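Local coordinates for protein antistasin (PDB 1SKZ) that is a highly disulfide-bonded leech protein that potently inhibits the serine protease blood coagulation factor Xa and binds heparin, at residues Glu15-Asn20 / Asp24-Ser29; Gly40-Arg45 / Phe50-Leu55; Pro57-Ala60 / Ser65-Pro68; Gly95-Arg98 / Glu104-Glu107. One frame throughout, in Å; residues are numbered along the deposited sequence.

How the contacts relate
Contact 2 is partly buried, with four buried residues among those that touch; contacts 1, 3 and 4 lie at the surface. Contacts 2 and 4 hold equivalent elements of the two antistasin-like ranges: each pairs a short strand that follows a glycine with a segment that bends in an inverse gamma turn at a disulfide cysteine. Their chemistry differs, since contact 2 uses an amide where contact 4 uses salt bridges. Contact 1 is a more irregular backbone pairing tied down by three disulfides, and it meets contact 2 at Cys19 O and Arg43 NH1. Contact 3 is a lone ion pair within one exposed loop, and its first segment follows contact 2 closely in sequence.

Contact 1 (Glu15-Asn20 / Asp24-Ser29); sequences EGSACN and DRCTCS
Ala18 and Cys28 form the single antiparallel beta bridge of a small, irregular, disulfide-rich hairpin. They are a hydrogen-bonded pair with CA atoms 4.7 Å apart. Ala18 N donates to Cys28 O at 2.7 Å, standing 44° out of that carbonyl plane, and Cys28 N returns a bond to Ala18 O at 3.1 Å. Ala18 O also receives the CA-H of Cys26, whose CA lies 3.3 Å from it. The pairing is interrupted at Cys26, the centre of an inverse gamma turn. Beyond this bend Asn20 N reaches Arg25 O at 3.0 Å, whereas the bond from Asp24 N to Asn20 O is strongly bent and weak.

The tightly packed part lies at the buried pair Asn20 and Cys28. With CG anti to the backbone N (chi1 -174°), the Asn20 side chain rises beside the sulfur, and its CB comes to 3.6 Å from Cys28 SG. That sulfur is bonded to Cys48, while Asn20 ND2 donates to Tyr46 O and Asn20 OD1 accepts from Thr23 N, so both ends of the amide are engaged and its rotation is fixed.

The looser side carries Gly16, Arg25 and Thr27, all solvent-exposed. Ser17 OG sits against Cys26 CB but makes its hydrogen bond to Pro14 O. Disulfides Cys19-Cys8 and Cys26-Cys13 join the hairpin to the start of the chain. One water bridges the segments, accepting from Asn20 ND2 at 3.0 Å and lying 2.8 Å from Thr27 OG1.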
loop_
_atom_site.group_PDB
_atom_site.type_symbol
_atom_site.label_atom_id
_atom_site.label_comp_id
_atom_site.label_asym_id
_atom_site.label_seq_id
_atom_site.Cartn_x
_atom_site.Cartn_y
_atom_site.Cartn_z
ATOM N N GLU A 15 16.094 -10.084 8.108
ATOM C CA GLU A 15 16.278 -9.223 6.928
ATOM C C GLU A 15 15.638 -9.782 5.655
ATOM O O GLU A 15 15.790 -10.965 5.313
ATOM C CB GLU A 15 17.759 -8.992 6.636
ATOM C CG GLU A 15 18.396 -7.918 7.464
ATOM C CD GLU A 15 19.860 -8.229 7.772
ATOM O OE1 GLU A 15 20.635 -8.461 6.805
ATOM O OE2 GLU A 15 20.221 -8.261 8.978
ATOM N N GLY A 16 14.978 -8.890 4.928
ATOM C CA GLY A 16 14.350 -9.270 3.686
ATOM C C GLY A 16 12.917 -9.673 3.929
ATOM O O GLY A 16 12.229 -10.106 2.997
ATOM N N SER A 17 12.480 -9.661 5.186
ATOM C CA SER A 17 11.072 -9.937 5.438
ATOM C C SER A 17 10.526 -9.087 6.562
ATOM O O SER A 17 11.280 -8.481 7.311
ATOM C CB SER A 17 10.826 -11.435 5.718
ATOM O OG SER A 17 11.294 -11.804 6.993
ATOM N N ALA A 18 9.217 -8.884 6.532
ATOM C CA ALA A 18 8.549 -8.053 7.519
ATOM C C ALA A 18 7.312 -8.757 8.052
ATOM O O ALA A 18 6.833 -9.760 7.478
ATOM C CB ALA A 18 8.181 -6.692 6.919
ATOM N N CYS A 19 6.832 -8.261 9.181
ATOM C CA CYS A 19 5.729 -8.893 9.878
ATOM C C CYS A 19 4.350 -8.695 9.236
ATOM O O CYS A 19 3.966 -7.563 8.889
ATOM C CB CYS A 19 5.716 -8.393 11.304
ATOM S SG CYS A 19 4.654 -9.417 12.339
ATOM N N ASN A 20 3.664 -9.809 8.995
ATOM C CA ASN A 20 2.277 -9.802 8.569
ATOM C C ASN A 20 1.359 -9.781 9.789
ATOM O O ASN A 20 1.456 -10.624 10.664
ATOM C CB ASN A 20 1.980 -11.024 7.688
ATOM C CG ASN A 20 0.570 -11.002 7.093
ATOM O OD1 ASN A 20 -0.428 -10.918 7.819
ATOM N ND2 ASN A 20 0.485 -11.123 5.765
ATOM N N ASP A 24 0.680 -13.042 11.719
ATOM C CA ASP A 24 1.812 -12.900 12.626
ATOM C C ASP A 24 3.046 -13.718 12.248
ATOM O O ASP A 24 3.935 -13.969 13.092
ATOM C CB ASP A 24 1.396 -13.180 14.065
ATOM C CG ASP A 24 2.140 -12.311 15.045
ATOM O OD1 ASP A 24 2.850 -11.357 14.617
ATOM O OD2 ASP A 24 2.052 -12.603 16.257
ATOM N N ARG A 25 3.179 -13.934 10.939
ATOM C CA ARG A 25 4.331 -14.604 10.337
ATOM C C ARG A 25 5.071 -13.617 9.383
ATOM O O ARG A 25 4.477 -12.662 8.882
ATOM C CB ARG A 25 3.808 -15.853 9.615
ATOM C CG ARG A 25 4.794 -16.759 8.892
ATOM C CD ARG A 25 4.034 -18.069 8.450
ATOM N NE ARG A 25 4.624 -18.807 7.315
ATOM C CZ ARG A 25 3.992 -19.091 6.170
ATOM N NH1 ARG A 25 2.849 -18.488 5.826
ATOM N NH2 ARG A 25 4.547 -19.948 5.329
ATOM N N CYS A 26 6.395 -13.746 9.313
ATOM C CA CYS A 26 7.252 -12.865 8.522
ATOM C C CYS A 26 7.201 -13.209 7.055
ATOM O O CYS A 26 8.184 -13.720 6.507
ATOM C CB CYS A 26 8.691 -12.993 8.985
ATOM S SG CYS A 26 8.887 -12.412 10.678
ATOM N N THR A 27 6.056 -12.979 6.420
ATOM C CA THR A 27 5.894 -13.371 5.038
ATOM C C THR A 27 5.846 -12.147 4.139
ATOM O O THR A 27 5.706 -12.265 2.919
ATOM C CB THR A 27 4.640 -14.175 4.873
ATOM O OG1 THR A 27 3.565 -13.467 5.492
ATOM C CG2 THR A 27 4.787 -15.546 5.570
ATOM N N CYS A 28 6.063 -10.976 4.722
ATOM C CA CYS A 28 5.909 -9.727 3.987
ATOM C C CYS A 28 7.259 -9.310 3.514
ATOM O O CYS A 28 8.250 -9.646 4.153
ATOM C CB CYS A 28 5.350 -8.630 4.906
ATOM S SG CYS A 28 3.615 -8.887 5.355
ATOM N N SER A 29 7.297 -8.459 2.497
ATOM C CA SER A 29 8.569 -7.994 1.955
ATOM C C SER A 29 9.180 -6.879 2.793
ATOM O O SER A 29 10.402 -6.641 2.752
ATOM C CB SER A 29 8.383 -7.501 0.525
ATOM O OG SER A 29 7.861 -8.538 -0.263
HETATM O O HOH W 1 2.132 -12.143 3.535
#

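Contact 2 (Gly40-Arg45 / Phe50-Leu55); sequences GFQRSR and FCKCRL
Gln42 grips the neighbouring segment with both backbone and side chain. Its N meets Lys52 O at 2.9 Å almost linearly (177° at the hydrogen), and its O accepts from Phe50 N at 3.1 Å. With CG opposite the carbonyl carbon (chi1 -62°) and the chain extended beyond, Gln42 NE2 is carried to Cys53 O, 2.8 Å away; that oxygen lies close to the amide plane, although the donor stands 48° above the carbonyl plane of Cys53. The aliphatic part of Lys52 runs alongside in the same direction, CG lying 3.4 Å from Gln42 NE2. Two residues before Gln42, Gly40 O accepts from Arg54 N at 3.0 Å.

Phe41 diverges from its partner Cys53, and its CB rests 3.4 Å from Phe50 O, with Cys51 SG oblique to the ring. Phe41 O and Arg54 NH2 share a water at the guanidinium edge. Ser44 CB and OG both meet the edge of the Phe50 ring at CE2.

The second shell fixes these groups. Arg43 NH1 bonds Gly47 O and Cys19 O, and Ser44 OG bonds Cys48 N. Across the subunit interface, Arg43 O accepts from Lys52 NZ of the second subunit, and vice versa, and Phe50 stacks on Phe50 of that subunit.

Disulfides Cys51-Cys33 and Cys53-Cys37 tie the segment to the reactive-bond region, altered in this structure. The antiparallel pairing and the inverse gamma turn at Cys51 define the bent hairpin of the first antistasin-like domain.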
loop_
_atom_site.group_PDB
_atom_site.type_symbol
_atom_site.label_atom_id
_atom_site.label_comp_id
_atom_site.label_asym_id
_atom_site.label_seq_id
_atom_site.Cartn_x
_atom_site.Cartn_y
_atom_site.Cartn_z
ATOM N N GLY A 40 1.762 5.674 11.149
ATOM C CA GLY A 40 2.179 4.402 10.577
ATOM C C GLY A 40 1.886 4.198 9.086
ATOM O O GLY A 40 1.233 4.989 8.439
ATOM N N PHE A 41 2.338 3.069 8.574
ATOM C CA PHE A 41 2.171 2.664 7.183
ATOM C C PHE A 41 0.855 1.963 6.955
ATOM O O PHE A 41 0.356 1.269 7.819
ATOM C CB PHE A 41 3.301 1.705 6.782
ATOM C CG PHE A 41 4.658 2.353 6.725
ATOM C CD1 PHE A 41 4.922 3.388 5.814
ATOM C CD2 PHE A 41 5.681 1.941 7.581
ATOM C CE1 PHE A 41 6.154 4.003 5.750
ATOM C CE2 PHE A 41 6.946 2.569 7.520
ATOM C CZ PHE A 41 7.168 3.619 6.580
ATOM N N GLN A 42 0.267 2.198 5.792
ATOM C CA GLN A 42 -0.882 1.444 5.318
ATOM C C GLN A 42 -0.517 -0.000 5.099
ATOM O O GLN A 42 0.653 -0.337 4.950
ATOM C CB GLN A 42 -1.422 2.055 4.016
ATOM C CG GLN A 42 -1.888 3.466 4.278
ATOM C CD GLN A 42 -2.804 4.009 3.212
ATOM O OE1 GLN A 42 -3.578 3.268 2.586
ATOM N NE2 GLN A 42 -2.705 5.322 2.972
ATOM N N ARG A 43 -1.506 -0.868 5.160
ATOM C CA ARG A 43 -1.252 -2.264 4.871
ATOM C C ARG A 43 -2.145 -2.703 3.728
ATOM O O ARG A 43 -3.256 -2.190 3.563
ATOM C CB ARG A 43 -1.506 -3.135 6.122
ATOM C CG ARG A 43 -0.482 -2.884 7.245
ATOM C CD ARG A 43 -0.520 -3.973 8.280
ATOM N NE ARG A 43 0.381 -3.732 9.407
ATOM C CZ ARG A 43 1.465 -4.455 9.656
ATOM N NH1 ARG A 43 1.774 -5.503 8.896
ATOM N NH2 ARG A 43 2.238 -4.109 10.664
ATOM N N SER A 44 -1.682 -3.682 2.957
ATOM C CA SER A 44 -2.587 -4.452 2.110
ATOM C C SER A 44 -3.617 -5.194 2.964
ATOM O O SER A 44 -3.438 -5.385 4.181
ATOM C CB SER A 44 -1.800 -5.454 1.251
ATOM O OG SER A 44 -1.122 -6.381 2.071
ATOM N N ARG A 45 -4.740 -5.532 2.341
ATOM C CA ARG A 45 -5.820 -6.225 3.058
ATOM C C ARG A 45 -5.362 -7.624 3.512
ATOM O O ARG A 45 -6.042 -8.254 4.337
ATOM C CB ARG A 45 -7.060 -6.365 2.183
ATOM C CG ARG A 45 -6.846 -7.139 0.885
ATOM C CD ARG A 45 -8.177 -7.604 0.378
ATOM N NE ARG A 45 -8.917 -6.556 -0.324
ATOM C CZ ARG A 45 -10.224 -6.583 -0.548
ATOM N NH1 ARG A 45 -10.787 -7.755 -0.801
ATOM N NH2 ARG A 45 -10.820 -5.508 -1.070
ATOM N N PHE A 50 3.195 -1.143 3.394
ATOM C CA PHE A 50 3.847 -0.602 2.231
ATOM C C PHE A 50 4.042 0.864 2.503
ATOM O O PHE A 50 3.407 1.412 3.423
ATOM C CB PHE A 50 2.994 -0.841 0.985
ATOM C CG PHE A 50 2.893 -2.274 0.631
ATOM C CD1 PHE A 50 4.039 -2.976 0.231
ATOM C CD2 PHE A 50 1.717 -2.990 0.907
ATOM C CE1 PHE A 50 4.027 -4.381 0.132
ATOM C CE2 PHE A 50 1.676 -4.380 0.805
ATOM C CZ PHE A 50 2.830 -5.086 0.418
ATOM N N CYS A 51 4.882 1.503 1.671
ATOM C CA CYS A 51 5.333 2.873 1.935
ATOM C C CYS A 51 4.319 3.935 1.506
ATOM O O CYS A 51 4.570 4.740 0.592
ATOM C CB CYS A 51 6.685 3.145 1.249
ATOM S SG CYS A 51 7.400 4.719 1.791
ATOM N N LYS A 52 3.201 3.985 2.214
ATOM C CA LYS A 52 2.232 5.069 2.091
ATOM C C LYS A 52 1.746 5.287 3.530
ATOM O O LYS A 52 1.361 4.309 4.192
ATOM C CB LYS A 52 1.043 4.616 1.206
ATOM C CG LYS A 52 -0.029 5.715 0.961
ATOM C CD LYS A 52 -1.111 5.298 -0.056
ATOM C CE LYS A 52 -1.660 6.521 -0.797
ATOM N NZ LYS A 52 -0.662 6.906 -1.936
ATOM N N CYS A 53 1.647 6.539 3.973
ATOM C CA CYS A 53 1.152 6.834 5.326
ATOM C C CYS A 53 -0.371 6.718 5.486
ATOM O O CYS A 53 -1.132 7.028 4.565
ATOM C CB CYS A 53 1.602 8.219 5.750
ATOM S SG CYS A 53 3.399 8.479 5.651
ATOM N N ARG A 54 -0.787 6.093 6.590
ATOM C CA ARG A 54 -2.182 6.071 7.027
ATOM C C ARG A 54 -2.680 7.486 7.226
ATOM O O ARG A 54 -1.980 8.324 7.804
ATOM C CB ARG A 54 -2.296 5.370 8.388
ATOM C CG ARG A 54 -2.305 3.873 8.346
ATOM C CD ARG A 54 -2.646 3.344 9.716
ATOM N NE ARG A 54 -2.084 2.013 9.821
ATOM C CZ ARG A 54 -2.766 0.908 9.528
ATOM N NH1 ARG A 54 -4.099 0.975 9.474
ATOM N NH2 ARG A 54 -2.140 -0.273 9.469
ATOM N N LEU A 55 -3.954 7.701 6.939
ATOM C CA LEU A 55 -4.529 9.010 7.177
ATOM C C LEU A 55 -5.025 9.181 8.627
ATOM O O LEU A 55 -4.911 10.258 9.180
ATOM C CB LEU A 55 -5.641 9.292 6.139
ATOM C CG LEU A 55 -5.324 9.354 4.613
ATOM C CD1 LEU A 55 -4.091 10.171 4.327
ATOM C CD2 LEU A 55 -5.103 7.943 4.070
HETATM O O HOH W 2 0.791 -0.256 9.825
#

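Contact 3 (Pro57-Ala60 / Ser65-Pro68); sequences PMKA and SECP
Lys59 and Glu66 are the two residues that touch here, and they do so through their charged ends while their CA atoms stay 12.8 Å apart. The lysine can be followed outward by its distance to the carboxylate oxygen. Lys59 CB leaves the backbone toward the other segment and is still 7.6 Å from Glu66 OE1. Lys59 CG, placed anti to the backbone N (chi1 177°), shortens the gap only to 6.3 Å from Glu66 OE1. Lys59 CD continues the extended chain and stands 5.6 Å from Glu66 OE1. From CB through CD, then, the lysine meets nothing of residues 65-68. At Lys59 CE the gap to Glu66 OE1 is 4.4 Å, and a bend in the last torsion (chi4 -76°) turns the ammonium group toward the acid.

Both residues lie in the exposed loop between strands 49-50 and 71-72. Glu66 belongs to a 3-10 turn, and the next residue, Cys67, is joined to Cys80 by a disulfide. Lys59 O accepts from Asn78 ND2, and Met58 packs on Ile21 and Asn78.

The tip, Lys59 NZ, forms a salt bridge and hydrogen bond to Glu66 OE1 at 3.1 Å. Glu66 comes from the opposite direction with its chain extended, and NZ meets OE1 from 37° above the carboxylate plane. Glu66 OE2 is the more distant oxygen, 3.7 Å from Lys59 NZ. The same ammonium group also donates to Thr61 O, its stronger partner, while Glu66 OE1 takes a weak hydrogen bond from Asp63 N.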
loop_
_atom_site.group_PDB
_atom_site.type_symbol
_atom_site.label_atom_id
_atom_site.label_comp_id
_atom_site.label_asym_id
_atom_site.label_seq_id
_atom_site.Cartn_x
_atom_site.Cartn_y
_atom_site.Cartn_z
ATOM N N PRO A 57 -5.138 6.997 12.824
ATOM C CA PRO A 57 -4.498 5.865 13.532
ATOM C C PRO A 57 -5.284 4.529 13.467
ATOM O O PRO A 57 -6.483 4.518 13.163
ATOM C CB PRO A 57 -4.331 6.386 14.978
ATOM C CG PRO A 57 -5.311 7.528 15.123
ATOM C CD PRO A 57 -5.441 8.127 13.730
ATOM N N MET A 58 -4.560 3.417 13.518
ATOM C CA MET A 58 -5.175 2.108 13.698
ATOM C C MET A 58 -5.546 2.003 15.168
ATOM O O MET A 58 -4.836 2.556 16.018
ATOM C CB MET A 58 -4.193 0.979 13.349
ATOM C CG MET A 58 -4.824 -0.401 13.230
ATOM S SD MET A 58 -3.532 -1.626 13.105
ATOM C CE MET A 58 -4.399 -3.254 13.605
ATOM N N LYS A 59 -6.734 1.461 15.448
ATOM C CA LYS A 59 -7.158 1.227 16.823
ATOM C C LYS A 59 -6.114 0.311 17.437
ATOM O O LYS A 59 -5.632 -0.611 16.767
ATOM C CB LYS A 59 -8.542 0.565 16.849
ATOM C CG LYS A 59 -9.058 0.197 18.273
ATOM C CD LYS A 59 -10.594 0.155 18.295
ATOM C CE LYS A 59 -11.154 -0.461 19.567
ATOM N NZ LYS A 59 -11.040 -1.972 19.608
ATOM N N ALA A 60 -5.657 0.647 18.641
ATOM C CA ALA A 60 -4.413 0.075 19.157
ATOM C C ALA A 60 -4.560 -1.386 19.487
ATOM O O ALA A 60 -3.602 -2.149 19.404
ATOM C CB ALA A 60 -3.963 0.832 20.397
ATOM N N SER A 65 -14.118 -9.629 24.044
ATOM C CA SER A 65 -15.057 -9.180 25.059
ATOM C C SER A 65 -15.732 -7.893 24.609
ATOM O O SER A 65 -16.929 -7.708 24.882
ATOM C CB SER A 65 -14.340 -8.983 26.417
ATOM O OG SER A 65 -13.590 -7.775 26.467
ATOM N N GLU A 66 -15.031 -7.089 23.789
ATOM C CA GLU A 66 -15.616 -5.847 23.259
ATOM C C GLU A 66 -16.659 -6.135 22.192
ATOM O O GLU A 66 -17.383 -5.248 21.787
ATOM C CB GLU A 66 -14.570 -4.926 22.604
ATOM C CG GLU A 66 -13.331 -4.499 23.411
ATOM C CD GLU A 66 -12.192 -4.041 22.489
ATOM O OE1 GLU A 66 -12.243 -4.332 21.284
ATOM O OE2 GLU A 66 -11.209 -3.446 22.965
ATOM N N CYS A 67 -16.610 -7.327 21.620
ATOM C CA CYS A 67 -17.292 -7.574 20.379
ATOM C C CYS A 67 -18.771 -7.875 20.509
ATOM O O CYS A 67 -19.191 -8.580 21.416
ATOM C CB CYS A 67 -16.592 -8.697 19.655
ATOM S SG CYS A 67 -15.018 -8.221 18.875
ATOM N N PRO A 68 -19.581 -7.414 19.542
ATOM C CA PRO A 68 -20.934 -7.948 19.339
ATOM C C PRO A 68 -21.006 -9.473 19.234
ATOM O O PRO A 68 -20.078 -10.131 18.783
ATOM C CB PRO A 68 -21.387 -7.303 18.025
ATOM C CG PRO A 68 -20.555 -6.084 17.896
ATOM C CD PRO A 68 -19.270 -6.310 18.614
#

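Contact 4 (Gly95-Arg98 / Glu104-Glu107); sequences GLKR and EYCE
Lys97 and Arg98, both in a predicted heparin-binding site, pair with Glu104, Tyr105 and Glu107 across a short antiparallel hairpin. The two backbone hydrogen bonds between the segments both involve Lys97: its N donates to Glu107 O at 2.8 Å, and its O accepts from Tyr105 N at 3.0 Å. Its side chain crosses Tyr105 and Glu107 obliquely. Lys97 CB lies over the tyrosine ring in an off-centre CH-pi contact, 4.2 Å from the centroid and 29° off the ring normal. Farther out, Lys97 CD passes Tyr105 OH. With CG opposite the carbonyl carbon (chi1 -69°) and the later torsions extended, Lys97 NZ arrives at Glu107 OE1 in a salt bridge of 2.9 Å, meeting it nearly along its C-O axis. This pairing would probably temper the lysine's positive charge.

The fold is the bent hairpin of the second antistasin-like domain. Cys106 centres an inverse gamma turn and is joined to Cys88, close to Lys90 of the reactive bond, whose NZ bonds Cys106 O. Leu96 packs against the bend, its CB 3.6 Å from Tyr105 O and its CD2 near Cys106 CA, and also touches Ile86 and Cys88.

Arg98 and Glu104 form a non-hydrogen-bonded pair with side chains on the same face. Glu104 CG lies over one face of the guanidinium, 3.5 Å from Arg98 CZ. Arg98 NH2 is 3.5 Å from Glu104 OE2, but that oxygen is well out of the guanidinium plane, so the attraction is between charges alone. Arg98 NH1 donates instead to Gly102 O. One water donates to both Leu96 O and Glu104 OE2; another links Arg98 O with Tyr105 OH.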
loop_
_atom_site.group_PDB
_atom_site.type_symbol
_atom_site.label_atom_id
_atom_site.label_comp_id
_atom_site.label_asym_id
_atom_site.label_seq_id
_atom_site.Cartn_x
_atom_site.Cartn_y
_atom_site.Cartn_z
ATOM N N GLY A 95 -6.150 -20.920 -0.355
ATOM C CA GLY A 95 -6.873 -20.479 0.827
ATOM C C GLY A 95 -7.935 -19.443 0.499
ATOM O O GLY A 95 -8.065 -18.996 -0.663
ATOM N N LEU A 96 -8.651 -19.010 1.529
ATOM C CA LEU A 96 -9.834 -18.176 1.350
ATOM C C LEU A 96 -9.500 -16.677 1.100
ATOM O O LEU A 96 -8.534 -16.112 1.650
ATOM C CB LEU A 96 -10.755 -18.297 2.589
ATOM C CG LEU A 96 -11.515 -19.603 2.934
ATOM C CD1 LEU A 96 -12.168 -19.456 4.285
ATOM C CD2 LEU A 96 -12.555 -19.958 1.866
ATOM N N LYS A 97 -10.385 -16.008 0.378
ATOM C CA LYS A 97 -10.231 -14.571 0.157
ATOM C C LYS A 97 -10.409 -13.836 1.483
ATOM O O LYS A 97 -11.231 -14.233 2.308
ATOM C CB LYS A 97 -11.280 -14.055 -0.849
ATOM C CG LYS A 97 -11.091 -14.536 -2.288
ATOM C CD LYS A 97 -12.165 -13.906 -3.208
ATOM C CE LYS A 97 -12.041 -14.376 -4.675
ATOM N NZ LYS A 97 -13.264 -13.965 -5.470
ATOM N N ARG A 98 -9.728 -12.701 1.621
ATOM C CA ARG A 98 -10.057 -11.713 2.643
ATOM C C ARG A 98 -10.664 -10.470 1.996
ATOM O O ARG A 98 -10.362 -10.133 0.840
ATOM C CB ARG A 98 -8.804 -11.314 3.444
ATOM C CG ARG A 98 -8.259 -12.474 4.209
ATOM C CD ARG A 98 -7.192 -12.046 5.134
ATOM N NE ARG A 98 -6.618 -13.178 5.864
ATOM C CZ ARG A 98 -7.116 -13.681 6.990
ATOM N NH1 ARG A 98 -8.086 -13.068 7.656
ATOM N NH2 ARG A 98 -6.564 -14.776 7.483
ATOM N N GLU A 104 -11.612 -13.145 6.423
ATOM C CA GLU A 104 -11.899 -14.240 5.486
ATOM C C GLU A 104 -13.368 -14.387 5.217
ATOM O O GLU A 104 -14.212 -14.168 6.112
ATOM C CB GLU A 104 -11.351 -15.579 5.995
ATOM C CG GLU A 104 -9.846 -15.584 6.067
ATOM C CD GLU A 104 -9.289 -16.951 6.369
ATOM O OE1 GLU A 104 -9.862 -17.627 7.251
ATOM O OE2 GLU A 104 -8.281 -17.333 5.724
ATOM N N TYR A 105 -13.681 -14.713 3.966
ATOM C CA TYR A 105 -15.033 -15.111 3.623
ATOM C C TYR A 105 -14.982 -16.240 2.623
ATOM O O TYR A 105 -13.905 -16.693 2.252
ATOM C CB TYR A 105 -15.855 -13.914 3.103
ATOM C CG TYR A 105 -15.328 -13.252 1.821
ATOM C CD1 TYR A 105 -14.265 -12.354 1.870
ATOM C CD2 TYR A 105 -15.939 -13.494 0.582
ATOM C CE1 TYR A 105 -13.815 -11.710 0.720
ATOM C CE2 TYR A 105 -15.497 -12.863 -0.550
ATOM C CZ TYR A 105 -14.442 -11.973 -0.477
ATOM O OH TYR A 105 -14.029 -11.327 -1.617
ATOM N N CYS A 106 -16.146 -16.835 2.391
ATOM C CA CYS A 106 -16.227 -18.136 1.734
ATOM C C CYS A 106 -16.114 -18.094 0.207
ATOM O O CYS A 106 -17.066 -18.427 -0.517
ATOM C CB CYS A 106 -17.511 -18.824 2.168
ATOM S SG CYS A 106 -17.468 -20.606 1.919
ATOM N N GLU A 107 -14.916 -17.730 -0.254
ATOM C CA GLU A 107 -14.516 -17.749 -1.664
ATOM C C GLU A 107 -13.016 -18.036 -1.737
ATOM O O GLU A 107 -12.245 -17.603 -0.883
ATOM C CB GLU A 107 -14.819 -16.417 -2.367
ATOM C CG GLU A 107 -16.258 -16.279 -2.783
ATOM C CD GLU A 107 -16.587 -14.896 -3.331
ATOM O OE1 GLU A 107 -15.780 -14.391 -4.152
ATOM O OE2 GLU A 107 -17.671 -14.322 -2.994
HETATM O O HOH W 3 -6.558 -16.090 3.800
HETATM O O HOH W 4 -11.510 -10.300 -2.141
#